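Local coordinates for immunogenic protein MPT63/MPB63 (Mycobacterium tuberculosis, PDB 1LMI) that is of unknown function but is a major secreted, immunogenic beta-sandwich protein of the tubercle bacillus, at residues A[24-29]-A[117-122]; A[46-51]-A[111-116]; A[68-71]-A[77-80]. All coordinates share one frame; numbering follows the deposited sequence.

Interaction 1 (A[24-29]-A[117-122]); sequences LGWKVS and VAMNNG
M119 reaches W26 by a side chain that starts with CG anti to its own carbonyl carbon (chi1 -71°) and runs extended through chi2, and these two torsions bring the sulfur down on one face of W26. The chain then folds sharply at chi3 (-15°), a nearly eclipsed value that carries CE out past the CD1 corner of the indole, above the ring plane. M119 SD lies 3.6 Å from the centroid of the five-membered ring and only 16° off its normal, displaced toward the rim, where W26 NE1 and W26 CD1 are each 3.5 Å from it. The M119 methyl CE follows at 3.9 Å from W26 CD1. Because the sulfur stands above the ring rather than in its plane, this is a Met-aromatic contact and not a hydrogen bond from the indole N-H; the two side chains cross at about a right angle.

The setting is the interior of a beta sandwich. Residues 24-29 belong to strand 22-33 of the antiparallel four-stranded sheet, residues 117-120 to strand 116-120 of the mixed sheet opposite, and no hydrogen bond joins the two segments. Contact is made entirely through inward-pointing side chains, and the spacing widens along it, from 7.5 Å between V28 CA and V117 CA to 9.7 Å between W26 CA and M119 CA. At the narrower end V28 directs CG1 against the branched end of V117, with V28 CG1 3.9 Å from V117 CG2 and almost as near to the other V117 methyl. F68, from strand 68-71, fits against both pairs and meets the W26 ring edge-to-face, while W129 of strand 125-130 touches W26, V28 and M119.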
loop_
_atom_site.group_PDB
_atom_site.type_symbol
_atom_site.label_atom_id
_atom_site.label_comp_id
_atom_site.label_asym_id
_atom_site.label_seq_id
_atom_site.Cartn_x
_atom_site.Cartn_y
_atom_site.Cartn_z
ATOM N N LEU A 24 -0.621 13.615 -3.631
ATOM C CA LEU A 24 -0.121 12.393 -4.270
ATOM C C LEU A 24 -1.318 11.530 -4.659
ATOM O O LEU A 24 -2.443 11.665 -4.181
ATOM C CB LEU A 24 0.902 11.701 -3.390
ATOM C CG LEU A 24 0.505 11.261 -1.994
ATOM C CD1 LEU A 24 1.567 10.338 -1.429
ATOM C CD2 LEU A 24 0.295 12.431 -1.037
ATOM N N GLY A 25 -0.994 10.648 -5.613
ATOM C CA GLY A 25 -1.993 9.671 -6.065
ATOM C C GLY A 25 -1.463 8.301 -5.730
ATOM O O GLY A 25 -0.272 8.076 -5.960
ATOM N N TRP A 26 -2.267 7.413 -5.192
ATOM C CA TRP A 26 -1.836 6.040 -5.049
ATOM C C TRP A 26 -2.853 5.116 -5.757
ATOM O O TRP A 26 -4.054 5.246 -5.525
ATOM C CB TRP A 26 -1.755 5.607 -3.594
ATOM C CG TRP A 26 -0.530 5.885 -2.777
ATOM C CD1 TRP A 26 -0.356 6.899 -1.868
ATOM C CD2 TRP A 26 0.668 5.097 -2.813
ATOM N NE1 TRP A 26 0.938 6.759 -1.338
ATOM C CE2 TRP A 26 1.561 5.681 -1.902
ATOM C CE3 TRP A 26 1.061 3.959 -3.540
ATOM C CZ2 TRP A 26 2.841 5.172 -1.680
ATOM C CZ3 TRP A 26 2.336 3.463 -3.312
ATOM C CH2 TRP A 26 3.198 4.064 -2.401
ATOM N N LYS A 27 -2.310 4.208 -6.562
ATOM C CA LYS A 27 -3.094 3.132 -7.158
ATOM C C LYS A 27 -2.700 1.823 -6.458
ATOM O O LYS A 27 -1.496 1.572 -6.310
ATOM C CB LYS A 27 -2.851 2.979 -8.648
ATOM C CG LYS A 27 -3.673 1.859 -9.313
ATOM C CD LYS A 27 -3.294 1.742 -10.796
ATOM C CE LYS A 27 -3.807 0.440 -11.382
ATOM N NZ LYS A 27 -3.708 0.404 -12.871
ATOM N N VAL A 28 -3.716 1.051 -6.096
ATOM C CA VAL A 28 -3.454 -0.315 -5.611
ATOM C C VAL A 28 -4.336 -1.254 -6.425
ATOM O O VAL A 28 -5.534 -0.986 -6.671
ATOM C CB VAL A 28 -3.697 -0.469 -4.104
ATOM C CG1 VAL A 28 -3.480 -1.910 -3.653
ATOM C CG2 VAL A 28 -2.749 0.437 -3.329
ATOM N N SER A 29 -3.684 -2.328 -6.929
ATOM C CA SER A 29 -4.421 -3.298 -7.734
ATOM C C SER A 29 -3.785 -4.673 -7.591
ATOM O O SER A 29 -2.696 -4.839 -7.035
ATOM C CB SER A 29 -4.437 -2.897 -9.227
ATOM O OG SER A 29 -3.107 -2.897 -9.705
ATOM N N VAL A 117 -7.138 -3.174 0.645
ATOM C CA VAL A 117 -5.863 -2.629 1.085
ATOM C C VAL A 117 -6.133 -1.263 1.719
ATOM O O VAL A 117 -6.963 -0.495 1.250
ATOM C CB VAL A 117 -4.844 -2.516 -0.064
ATOM C CG1 VAL A 117 -3.599 -1.731 0.332
ATOM C CG2 VAL A 117 -4.436 -3.911 -0.492
ATOM N N ALA A 118 -5.461 -0.952 2.828
ATOM C CA ALA A 118 -5.692 0.354 3.475
ATOM C C ALA A 118 -4.346 0.994 3.812
ATOM O O ALA A 118 -3.433 0.249 4.242
ATOM C CB ALA A 118 -6.506 0.193 4.743
ATOM N N MET A 119 -4.212 2.299 3.648
ATOM C CA MET A 119 -3.027 3.002 4.134
ATOM C C MET A 119 -3.423 3.705 5.439
ATOM O O MET A 119 -4.380 4.478 5.418
ATOM C CB MET A 119 -2.458 4.057 3.165
ATOM C CG MET A 119 -1.774 3.501 1.926
ATOM S SD MET A 119 -0.952 4.813 0.922
ATOM C CE MET A 119 -1.779 6.203 1.697
ATOM N N ASN A 120 -2.682 3.446 6.522
ATOM C CA ASN A 120 -2.919 4.055 7.830
ATOM C C ASN A 120 -1.596 4.605 8.356
ATOM O O ASN A 120 -0.582 3.929 8.257
ATOM C CB ASN A 120 -3.511 2.991 8.737
ATOM C CG ASN A 120 -3.833 3.377 10.183
ATOM O OD1 ASN A 120 -5.014 3.325 10.587
ATOM N ND2 ASN A 120 -2.798 3.700 10.921
ATOM N N ASN A 121 -1.681 5.839 8.900
ATOM C CA ASN A 121 -0.442 6.521 9.264
ATOM C C ASN A 121 -0.193 6.418 10.782
ATOM O O ASN A 121 0.633 7.235 11.208
ATOM C CB ASN A 121 -0.454 8.004 8.860
ATOM C CG ASN A 121 -1.580 8.751 9.560
ATOM O OD1 ASN A 121 -2.349 8.279 10.380
ATOM N ND2 ASN A 121 -1.666 10.050 9.178
ATOM N N GLY A 122 -0.817 5.516 11.492
ATOM C CA GLY A 122 -0.658 5.389 12.959
ATOM C C GLY A 122 -1.679 6.231 13.701
ATOM O O GLY A 122 -1.970 5.931 14.863
#

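Interaction 2 (A[46-51]-A[111-116]); sequences QVWEAT and GPSPTI
P114 lays its pyrrolidine ring on the indole of W48, and this is where the contact packs tightly. P114 CD stands almost exactly over the middle of the six-membered ring, 3.5 Å from its centroid and 3° off the normal, in a CH-pi contact. The neighbouring carbon slides toward the rim, P114 CG lying 3.5 Å from W48 CE3, and the proline's own carbonyl closes on the same end of the indole, with P114 O at 3.5 Å from W48 CZ3. The indole is delivered to the loop by a first torsion that leaves CG beside the backbone N (chi1 -85°), and the two side chains come from opposite directions.

Toward S113 the contact becomes smaller, solvent-exposed and polar, although its distances are just as short. S113 CB lies close to W48 CZ2, and S113 OG approaches the same corner obliquely, at 3.5 Å from W48 CZ2, without a direct hydrogen bond. A water bridges them instead: it accepts from W48 NE1 at 3.2 Å and is hydrogen-bonded to S113 OG at 2.9 Å, giving the indole N-H a partner at the outer margin.

W48 lies on strand 46-56, between strands 22-33 and 100-109, and its ring also touches L31, S33 and V109. Residues 111-115 carry the chain from strand 100-109 across to strand 116-120 of the other sheet, where T115 and I116 form a classic beta bulge opposite R71, and P112 O takes a hydrogen bond from Y78 OH.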
loop_
_atom_site.group_PDB
_atom_site.type_symbol
_atom_site.label_atom_id
_atom_site.label_comp_id
_atom_site.label_asym_id
_atom_site.label_seq_id
_atom_site.Cartn_x
_atom_site.Cartn_y
_atom_site.Cartn_z
ATOM N N GLN A 46 0.497 -17.433 4.569
ATOM C CA GLN A 46 0.658 -17.386 3.131
ATOM C C GLN A 46 1.064 -15.984 2.647
ATOM O O GLN A 46 0.351 -15.047 3.000
ATOM C CB GLN A 46 -0.679 -17.769 2.485
ATOM C CG GLN A 46 -0.669 -17.592 0.969
ATOM C CD GLN A 46 0.207 -18.599 0.272
ATOM O OE1 GLN A 46 0.115 -19.807 0.522
ATOM N NE2 GLN A 46 1.060 -18.148 -0.629
ATOM N N VAL A 47 2.107 -15.908 1.841
ATOM C CA VAL A 47 2.471 -14.563 1.359
ATOM C C VAL A 47 1.432 -14.091 0.327
ATOM O O VAL A 47 1.081 -14.847 -0.572
ATOM C CB VAL A 47 3.852 -14.505 0.727
ATOM C CG1 VAL A 47 4.165 -13.105 0.205
ATOM C CG2 VAL A 47 4.923 -14.953 1.726
ATOM N N TRP A 48 0.963 -12.869 0.526
ATOM C CA TRP A 48 0.100 -12.196 -0.448
ATOM C C TRP A 48 0.870 -11.002 -1.002
ATOM O O TRP A 48 1.874 -10.521 -0.460
ATOM C CB TRP A 48 -1.216 -11.722 0.180
ATOM C CG TRP A 48 -2.225 -12.837 0.194
ATOM C CD1 TRP A 48 -2.032 -14.078 0.747
ATOM C CD2 TRP A 48 -3.532 -12.799 -0.373
ATOM N NE1 TRP A 48 -3.183 -14.826 0.564
ATOM C CE2 TRP A 48 -4.109 -14.060 -0.120
ATOM C CE3 TRP A 48 -4.301 -11.828 -1.060
ATOM C CZ2 TRP A 48 -5.388 -14.391 -0.525
ATOM C CZ3 TRP A 48 -5.568 -12.167 -1.457
ATOM C CH2 TRP A 48 -6.112 -13.432 -1.194
ATOM N N GLU A 49 0.401 -10.503 -2.143
ATOM C CA GLU A 49 0.997 -9.348 -2.772
ATOM C C GLU A 49 -0.106 -8.396 -3.279
ATOM O O GLU A 49 -1.257 -8.778 -3.434
ATOM C CB GLU A 49 1.909 -9.729 -3.938
ATOM C CG GLU A 49 1.177 -10.447 -5.077
ATOM C CD GLU A 49 2.041 -10.696 -6.284
ATOM O OE1 GLU A 49 2.951 -11.568 -6.226
ATOM O OE2 GLU A 49 1.865 -10.038 -7.315
ATOM N N ALA A 50 0.319 -7.149 -3.512
ATOM C CA ALA A 50 -0.484 -6.238 -4.318
ATOM C C ALA A 50 0.527 -5.434 -5.163
ATOM O O ALA A 50 1.734 -5.387 -4.898
ATOM C CB ALA A 50 -1.404 -5.335 -3.534
ATOM N N THR A 51 0.035 -4.795 -6.214
ATOM C CA THR A 51 0.832 -3.898 -7.034
ATOM C C THR A 51 0.403 -2.459 -6.779
ATOM O O THR A 51 -0.760 -2.089 -6.968
ATOM C CB THR A 51 0.671 -4.222 -8.517
ATOM O OG1 THR A 51 1.152 -5.566 -8.753
ATOM C CG2 THR A 51 1.479 -3.248 -9.359
ATOM N N GLY A 111 -4.760 -15.504 8.512
ATOM C CA GLY A 111 -6.152 -15.795 8.754
ATOM C C GLY A 111 -6.938 -15.788 7.438
ATOM O O GLY A 111 -6.337 -16.176 6.426
ATOM N N PRO A 112 -8.173 -15.376 7.483
ATOM C CA PRO A 112 -8.981 -15.289 6.252
ATOM C C PRO A 112 -8.281 -14.414 5.211
ATOM O O PRO A 112 -7.517 -13.482 5.530
ATOM C CB PRO A 112 -10.286 -14.639 6.694
ATOM C CG PRO A 112 -10.391 -14.954 8.157
ATOM C CD PRO A 112 -8.971 -14.943 8.656
ATOM N N SER A 113 -8.534 -14.734 3.944
ATOM C CA SER A 113 -7.908 -13.990 2.869
ATOM C C SER A 113 -8.362 -12.533 2.781
ATOM O O SER A 113 -9.559 -12.234 2.885
ATOM C CB SER A 113 -8.208 -14.672 1.529
ATOM O OG SER A 113 -7.733 -16.011 1.483
ATOM N N PRO A 114 -7.454 -11.594 2.518
ATOM C CA PRO A 114 -7.895 -10.206 2.425
ATOM C C PRO A 114 -8.525 -9.854 1.084
ATOM O O PRO A 114 -8.227 -10.495 0.075
ATOM C CB PRO A 114 -6.535 -9.470 2.558
ATOM C CG PRO A 114 -5.523 -10.386 1.940
ATOM C CD PRO A 114 -6.016 -11.784 2.265
ATOM N N THR A 115 -9.312 -8.779 1.107
ATOM C CA THR A 115 -9.960 -8.267 -0.076
ATOM C C THR A 115 -9.853 -6.763 -0.187
ATOM O O THR A 115 -10.433 -6.143 -1.094
ATOM C CB THR A 115 -11.464 -8.614 -0.042
ATOM O OG1 THR A 115 -12.067 -8.207 1.194
ATOM C CG2 THR A 115 -11.563 -10.120 -0.152
ATOM N N ILE A 116 -9.131 -6.155 0.740
ATOM C CA ILE A 116 -9.030 -4.716 0.905
ATOM C C ILE A 116 -7.576 -4.349 1.162
ATOM O O ILE A 116 -6.829 -5.099 1.794
ATOM C CB ILE A 116 -9.882 -4.293 2.109
ATOM C CG1 ILE A 116 -11.381 -4.516 1.845
ATOM C CG2 ILE A 116 -9.613 -2.856 2.563
ATOM C CD1 ILE A 116 -12.154 -4.587 3.162
HETATM O O HOH W 1 -5.031 -16.999 2.012
#

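Interaction 3 (A[68-71]-A[77-80]); sequences FNAR and NYRV
A70 and Y78 supply the backbone core of this antiparallel hairpin, a hydrogen-bonded pair in which A70 N donates to Y78 O at 2.8 Å and Y78 N to A70 O at 2.7 Å. One further bond, V80 N to F68 O at 3.0 Å, extends the pairing.

Side-chain hydrogen bonds run over the face carrying N69, R71, N77 and R79, the members of the two non-hydrogen-bonded pairs. N77 CG is anti to the backbone N (chi1 -174°), which places its amide between N69 and R71. N77 ND2 donates to N69 OD1 at 3.0 Å, and R79 NH1 reaches the same oxygen at 3.0 Å from the opposite face of its plane, so that oxygen is held by two donors, one from each face of the N69 amide. At the oxygen end of the N77 amide, R71 NE points at a lone pair of N77 OD1 over 3.0 Å, in plane and almost straight (171°), while a water accepting from R71 NH2 donates weakly to that oxygen. The charged ends have further partners: R71 NH2 forms a salt bridge with D125, and R79 NH2 donates to S66 O.

Apolar contact is slighter, F68 CB meeting V80 CB at 3.8 Å.

Strand 77-79 is the outermost strand of the mixed sheet at this end, and strand 68-71 separates it from strand 116-120. On the inner face A70 touches F107, Y78 touches V109, and F68 and V80 both touch I105, all on strand 100-109 of the opposing sheet.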
loop_
_atom_site.group_PDB
_atom_site.type_symbol
_atom_site.label_atom_id
_atom_site.label_comp_id
_atom_site.label_asym_id
_atom_site.label_seq_id
_atom_site.Cartn_x
_atom_site.Cartn_y
_atom_site.Cartn_z
ATOM N N PHE A 68 1.052 0.693 4.513
ATOM C CA PHE A 68 0.116 -0.234 3.874
ATOM C C PHE A 68 -0.252 -1.422 4.756
ATOM O O PHE A 68 0.491 -1.908 5.640
ATOM C CB PHE A 68 0.687 -0.803 2.579
ATOM C CG PHE A 68 0.565 0.076 1.350
ATOM C CD1 PHE A 68 -0.680 0.432 0.894
ATOM C CD2 PHE A 68 1.686 0.492 0.675
ATOM C CE1 PHE A 68 -0.795 1.224 -0.237
ATOM C CE2 PHE A 68 1.584 1.288 -0.449
ATOM C CZ PHE A 68 0.338 1.655 -0.898
ATOM N N ASN A 69 -1.465 -1.929 4.502
ATOM C CA ASN A 69 -2.084 -3.024 5.209
ATOM C C ASN A 69 -3.083 -3.723 4.269
ATOM O O ASN A 69 -3.670 -3.040 3.406
ATOM C CB ASN A 69 -2.873 -2.583 6.448
ATOM C CG ASN A 69 -2.066 -1.782 7.455
ATOM O OD1 ASN A 69 -1.479 -2.422 8.333
ATOM N ND2 ASN A 69 -2.001 -0.459 7.287
ATOM N N ALA A 70 -3.225 -5.027 4.462
ATOM C CA ALA A 70 -4.250 -5.820 3.784
ATOM C C ALA A 70 -5.289 -6.215 4.809
ATOM O O ALA A 70 -4.950 -6.581 5.935
ATOM C CB ALA A 70 -3.621 -6.988 3.057
ATOM N N ARG A 71 -6.573 -6.105 4.442
ATOM C CA ARG A 71 -7.618 -6.391 5.417
ATOM C C ARG A 71 -8.706 -7.268 4.827
ATOM O O ARG A 71 -8.869 -7.348 3.612
ATOM C CB ARG A 71 -8.267 -5.100 5.918
ATOM C CG ARG A 71 -7.276 -4.129 6.555
ATOM C CD ARG A 71 -8.084 -2.912 7.048
ATOM N NE ARG A 71 -7.174 -2.042 7.794
ATOM C CZ ARG A 71 -7.443 -0.773 8.061
ATOM N NH1 ARG A 71 -8.575 -0.225 7.668
ATOM N NH2 ARG A 71 -6.560 -0.045 8.749
ATOM N N ASN A 77 -6.493 -7.429 10.008
ATOM C CA ASN A 77 -5.464 -6.612 9.387
ATOM C C ASN A 77 -4.125 -7.329 9.314
ATOM O O ASN A 77 -3.718 -7.945 10.298
ATOM C CB ASN A 77 -5.284 -5.311 10.201
ATOM C CG ASN A 77 -4.348 -4.297 9.580
ATOM O OD1 ASN A 77 -4.764 -3.440 8.777
ATOM N ND2 ASN A 77 -3.083 -4.359 9.939
ATOM N N TYR A 78 -3.476 -7.228 8.161
ATOM C CA TYR A 78 -2.176 -7.806 7.940
ATOM C C TYR A 78 -1.245 -6.662 7.506
ATOM O O TYR A 78 -1.498 -6.018 6.474
ATOM C CB TYR A 78 -2.174 -8.907 6.885
ATOM C CG TYR A 78 -3.253 -9.964 7.053
ATOM C CD1 TYR A 78 -3.156 -10.855 8.140
ATOM C CD2 TYR A 78 -4.317 -10.076 6.184
ATOM C CE1 TYR A 78 -4.128 -11.828 8.320
ATOM C CE2 TYR A 78 -5.300 -11.062 6.351
ATOM C CZ TYR A 78 -5.176 -11.908 7.424
ATOM O OH TYR A 78 -6.125 -12.903 7.626
ATOM N N ARG A 79 -0.216 -6.398 8.282
ATOM C CA ARG A 79 0.746 -5.358 7.990
ATOM C C ARG A 79 1.520 -5.661 6.716
ATOM O O ARG A 79 1.865 -6.817 6.435
ATOM C CB ARG A 79 1.763 -5.223 9.138
ATOM C CG ARG A 79 1.169 -4.808 10.478
ATOM C CD ARG A 79 0.817 -3.321 10.559
ATOM N NE ARG A 79 2.002 -2.493 10.418
ATOM C CZ ARG A 79 2.266 -1.688 9.390
ATOM N NH1 ARG A 79 1.435 -1.576 8.351
ATOM N NH2 ARG A 79 3.406 -1.007 9.427
ATOM N N VAL A 80 1.854 -4.607 5.971
ATOM C CA VAL A 80 2.807 -4.747 4.889
ATOM C C VAL A 80 4.148 -5.233 5.416
ATOM O O VAL A 80 4.564 -4.873 6.527
ATOM C CB VAL A 80 2.920 -3.414 4.134
ATOM C CG1 VAL A 80 3.639 -2.303 4.918
ATOM C CG2 VAL A 80 3.694 -3.596 2.818
HETATM O O HOH W 2 -4.259 -0.928 10.233
#

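Read from the N terminus, the three contacts open in order and close in reverse, so they nest and none cross. Strand 22-33 opens interaction 1 and strand 46-56 opens interaction 2; these neighbours in one sheet are joined by a probable hydrogen bond between T51 N and S29 O. Interaction 3 comes next and closes first, a short hairpin turning through residues 72-76 in the other sheet. The chain then passes through strand 100-109, closes interaction 2 in the connection at 111-116, and at once closes interaction 1 with 117-122. Interaction 1 joins the sheets face to face, interaction 2 ties strand 46-56 to the connection entering strand 116-120, and interaction 3 lies beside that strand.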